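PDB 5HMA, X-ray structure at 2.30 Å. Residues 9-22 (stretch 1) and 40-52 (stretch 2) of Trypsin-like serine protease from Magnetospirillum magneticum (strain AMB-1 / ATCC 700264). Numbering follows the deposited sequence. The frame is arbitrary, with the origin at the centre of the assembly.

Stretch 1, residues 9-22: VVGVGGGGVNAGPV
Stretch 2 40-52: SVSKLPEISVQVA

Residues 9-13 and 47-51 pair as antiparallel neighbours: their N-to-C directions differ by 152°, and their axes approach to 4.6 Å. The register is fixed by G11 opposite Q50 (CA to CA 4.8 Å) and G13 opposite S48 (CA to CA 5.5 Å), both hydrogen-bonded pairs, with V12 and V49 (CA to CA 4.7 Å) as the non-hydrogen-bonded pair between them. G11 N donates to Q50 O at 3.0 Å and Q50 N to G11 O at 2.7 Å; G13 N donates to S48 O at 3.1 Å and S48 N to G13 O at 2.8 Å. The two backbone bonds donated by stretch 2, from Q50 N and S48 N, are nearly linear, each at 175°. V12 has phi/psi of -124/138, whereas G13 is more extended at -168/-168. Beyond it, G14 CA approaches E46 O at 3.3 Å in a CA-H...O contact, and a type I turn spans G16 to A19, closed by A19 N to G16 O at 3.0 Å. The chain then returns, V22 N bonding V12 O at 2.8 Å. In stretch 2, V41 to L44 form another type I turn.

V12 (t) and V49 (t) project to one sheet face, where V12 CG1 packs on V41 CG1 at 3.5 Å and I47 CG2 at 3.9 Å. V10 (m) adds CB to V49 CG1 at 3.7 Å. S48 (t) and Q50 (chi1 -43°, chi2 -141°) occupy the other face. There the absence of a side chain at G11 matters: an ideal CB would lie 2.3 Å from P21 CG. P21 CD rests 3.6 Å from Q50 CD, while Q50 NE2 donates to A19 O at 3.2 Å. A water accepts from Q50 NE2 at 2.9 Å and donates to G14 O at 2.8 Å, so that the water bridges the Q50 amide and the G14 carbonyl. L44 (m, t) brings CD1 within 3.6 Å of G13 C.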

# COMPACT_ATOMS: atom_id res chain seq x y z
N VAL A 9 5.15 6.98 -0.64
CA VAL A 9 5.22 5.56 -1.00
C VAL A 9 6.44 4.97 -0.33
O VAL A 9 7.57 5.43 -0.58
CB VAL A 9 5.29 5.36 -2.53
CG1 VAL A 9 5.30 3.86 -2.88
CG2 VAL A 9 4.14 6.07 -3.20
N VAL A 10 6.24 3.99 0.55
CA VAL A 10 7.34 3.44 1.35
C VAL A 10 7.55 1.97 1.07
O VAL A 10 6.68 1.30 0.51
CB VAL A 10 7.11 3.64 2.87
CG1 VAL A 10 7.09 5.12 3.25
CG2 VAL A 10 5.84 2.91 3.33
N GLY A 11 8.71 1.46 1.48
CA GLY A 11 8.94 0.03 1.48
C GLY A 11 8.69 -0.50 2.89
O GLY A 11 8.94 0.20 3.87
N VAL A 12 8.19 -1.73 2.99
CA VAL A 12 7.98 -2.36 4.29
C VAL A 12 8.73 -3.70 4.33
O VAL A 12 8.71 -4.44 3.36
CB VAL A 12 6.47 -2.57 4.55
CG1 VAL A 12 6.27 -3.28 5.87
CG2 VAL A 12 5.73 -1.22 4.54
N GLY A 13 9.37 -4.00 5.46
CA GLY A 13 10.05 -5.27 5.61
C GLY A 13 10.48 -5.56 7.03
O GLY A 13 10.04 -4.87 7.96
N GLY A 14 11.32 -6.58 7.21
CA GLY A 14 11.81 -6.97 8.52
C GLY A 14 12.82 -5.98 9.06
O GLY A 14 13.17 -5.02 8.37
N GLY A 15 13.31 -6.20 10.27
CA GLY A 15 14.23 -5.24 10.88
C GLY A 15 15.72 -5.44 10.62
O GLY A 15 16.53 -4.66 11.11
N GLY A 16 16.09 -6.47 9.85
CA GLY A 16 17.50 -6.75 9.63
C GLY A 16 18.22 -5.59 8.95
O GLY A 16 17.64 -4.99 8.03
N VAL A 17 19.45 -5.26 9.38
CA VAL A 17 20.18 -4.15 8.74
C VAL A 17 20.33 -4.33 7.25
O VAL A 17 20.39 -3.35 6.53
CB VAL A 17 21.59 -3.94 9.30
CG1 VAL A 17 21.72 -2.56 9.90
CG2 VAL A 17 21.98 -5.03 10.22
N ASN A 18 20.46 -5.59 6.81
CA ASN A 18 20.78 -5.90 5.42
C ASN A 18 19.52 -6.35 4.71
O ASN A 18 19.59 -6.95 3.64
CB ASN A 18 21.87 -6.99 5.33
CG ASN A 18 21.50 -8.25 6.10
OD1 ASN A 18 20.55 -8.24 6.88
ND2 ASN A 18 22.27 -9.32 5.90
N ALA A 19 18.37 -6.05 5.31
CA ALA A 19 17.09 -6.41 4.68
C ALA A 19 16.50 -5.24 3.90
O ALA A 19 16.62 -4.09 4.32
CB ALA A 19 16.09 -6.88 5.72
N GLY A 20 15.87 -5.56 2.79
CA GLY A 20 15.14 -4.58 2.00
C GLY A 20 13.65 -4.84 2.04
O GLY A 20 13.22 -5.87 2.55
N PRO A 21 12.85 -3.90 1.52
CA PRO A 21 11.39 -4.06 1.44
C PRO A 21 10.98 -5.39 0.81
O PRO A 21 11.59 -5.78 -0.19
CB PRO A 21 10.95 -2.89 0.55
CG PRO A 21 12.04 -1.85 0.71
CD PRO A 21 13.31 -2.61 0.97
N VAL A 22 9.99 -6.06 1.40
CA VAL A 22 9.35 -7.23 0.79
C VAL A 22 7.95 -6.84 0.34
O VAL A 22 7.23 -7.64 -0.26
CB VAL A 22 9.28 -8.42 1.76
CG1 VAL A 22 10.67 -8.78 2.28
CG2 VAL A 22 8.32 -8.10 2.92
N SER A 40 1.67 -9.25 4.54
CA SER A 40 3.07 -8.88 4.30
C SER A 40 3.85 -8.67 5.59
O SER A 40 5.08 -8.77 5.60
CB SER A 40 3.14 -7.61 3.44
OG SER A 40 2.49 -7.79 2.21
N VAL A 41 3.16 -8.36 6.68
CA VAL A 41 3.87 -8.00 7.91
C VAL A 41 3.55 -8.92 9.08
O VAL A 41 4.31 -8.95 10.05
CB VAL A 41 3.56 -6.54 8.30
CG1 VAL A 41 4.07 -5.60 7.24
CG2 VAL A 41 2.06 -6.35 8.53
N SER A 42 2.45 -9.66 8.99
CA SER A 42 1.94 -10.38 10.16
C SER A 42 2.89 -11.44 10.72
O SER A 42 2.73 -11.89 11.85
CB SER A 42 0.60 -11.03 9.82
OG SER A 42 0.77 -11.97 8.79
N LYS A 43 3.87 -11.85 9.92
CA LYS A 43 4.78 -12.90 10.38
C LYS A 43 6.21 -12.39 10.54
O LYS A 43 7.12 -13.16 10.84
CB LYS A 43 4.72 -14.10 9.43
CG LYS A 43 3.32 -14.73 9.37
CD LYS A 43 3.28 -15.99 8.51
CE LYS A 43 1.97 -16.77 8.70
NZ LYS A 43 0.76 -15.95 8.40
N LEU A 44 6.39 -11.08 10.35
CA LEU A 44 7.68 -10.42 10.61
C LEU A 44 7.86 -10.18 12.10
O LEU A 44 7.03 -9.53 12.73
CB LEU A 44 7.77 -9.07 9.88
CG LEU A 44 7.61 -9.07 8.37
CD1 LEU A 44 7.63 -7.65 7.84
CD2 LEU A 44 8.70 -9.91 7.71
N PRO A 45 8.98 -10.67 12.66
CA PRO A 45 9.32 -10.49 14.08
C PRO A 45 9.41 -9.01 14.46
O PRO A 45 9.09 -8.62 15.58
CB PRO A 45 10.69 -11.17 14.22
CG PRO A 45 10.85 -11.99 12.99
CD PRO A 45 10.07 -11.31 11.91
N GLU A 46 9.87 -8.19 13.51
CA GLU A 46 9.95 -6.75 13.70
C GLU A 46 9.73 -6.08 12.35
O GLU A 46 10.05 -6.65 11.31
CB GLU A 46 11.31 -6.36 14.31
CG GLU A 46 12.43 -7.32 13.93
CD GLU A 46 13.82 -6.81 14.32
OE1 GLU A 46 13.89 -5.81 15.07
OE2 GLU A 46 14.82 -7.40 13.87
N ILE A 47 9.17 -4.88 12.36
CA ILE A 47 8.86 -4.21 11.11
C ILE A 47 9.68 -2.95 10.96
O ILE A 47 9.78 -2.14 11.88
CB ILE A 47 7.37 -3.88 11.02
CG1 ILE A 47 6.54 -5.16 11.11
CG2 ILE A 47 7.09 -3.14 9.71
CD1 ILE A 47 5.11 -4.92 11.53
N SER A 48 10.28 -2.79 9.79
CA SER A 48 10.99 -1.56 9.50
C SER A 48 10.40 -0.95 8.24
O SER A 48 10.10 -1.65 7.28
CB SER A 48 12.49 -1.82 9.34
OG SER A 48 13.18 -0.62 9.02
N VAL A 49 10.21 0.36 8.26
CA VAL A 49 9.65 1.05 7.12
C VAL A 49 10.77 1.83 6.44
O VAL A 49 11.56 2.49 7.12
CB VAL A 49 8.50 1.98 7.53
CG1 VAL A 49 8.05 2.86 6.33
CG2 VAL A 49 7.34 1.14 8.06
N GLN A 50 10.83 1.75 5.12
CA GLN A 50 11.90 2.42 4.38
C GLN A 50 11.34 3.61 3.63
O GLN A 50 10.44 3.47 2.79
CB GLN A 50 12.60 1.44 3.44
CG GLN A 50 12.85 0.09 4.14
CD GLN A 50 14.18 -0.54 3.79
OE1 GLN A 50 14.99 0.02 3.03
NE2 GLN A 50 14.43 -1.72 4.36
N VAL A 51 11.88 4.78 3.93
CA VAL A 51 11.35 6.06 3.47
C VAL A 51 12.39 6.74 2.60
O VAL A 51 13.56 6.81 2.97
CB VAL A 51 10.96 6.97 4.66
CG1 VAL A 51 10.44 8.34 4.17
CG2 VAL A 51 9.95 6.25 5.59
N ALA A 52 11.96 7.22 1.44
CA ALA A 52 12.85 7.94 0.53
C ALA A 52 13.06 9.36 1.01
O ALA A 52 12.10 10.04 1.41
CB ALA A 52 12.28 7.94 -0.91
O HOH W 1 9.01 7.30 0.90
O HOH W 2 12.85 -3.50 6.03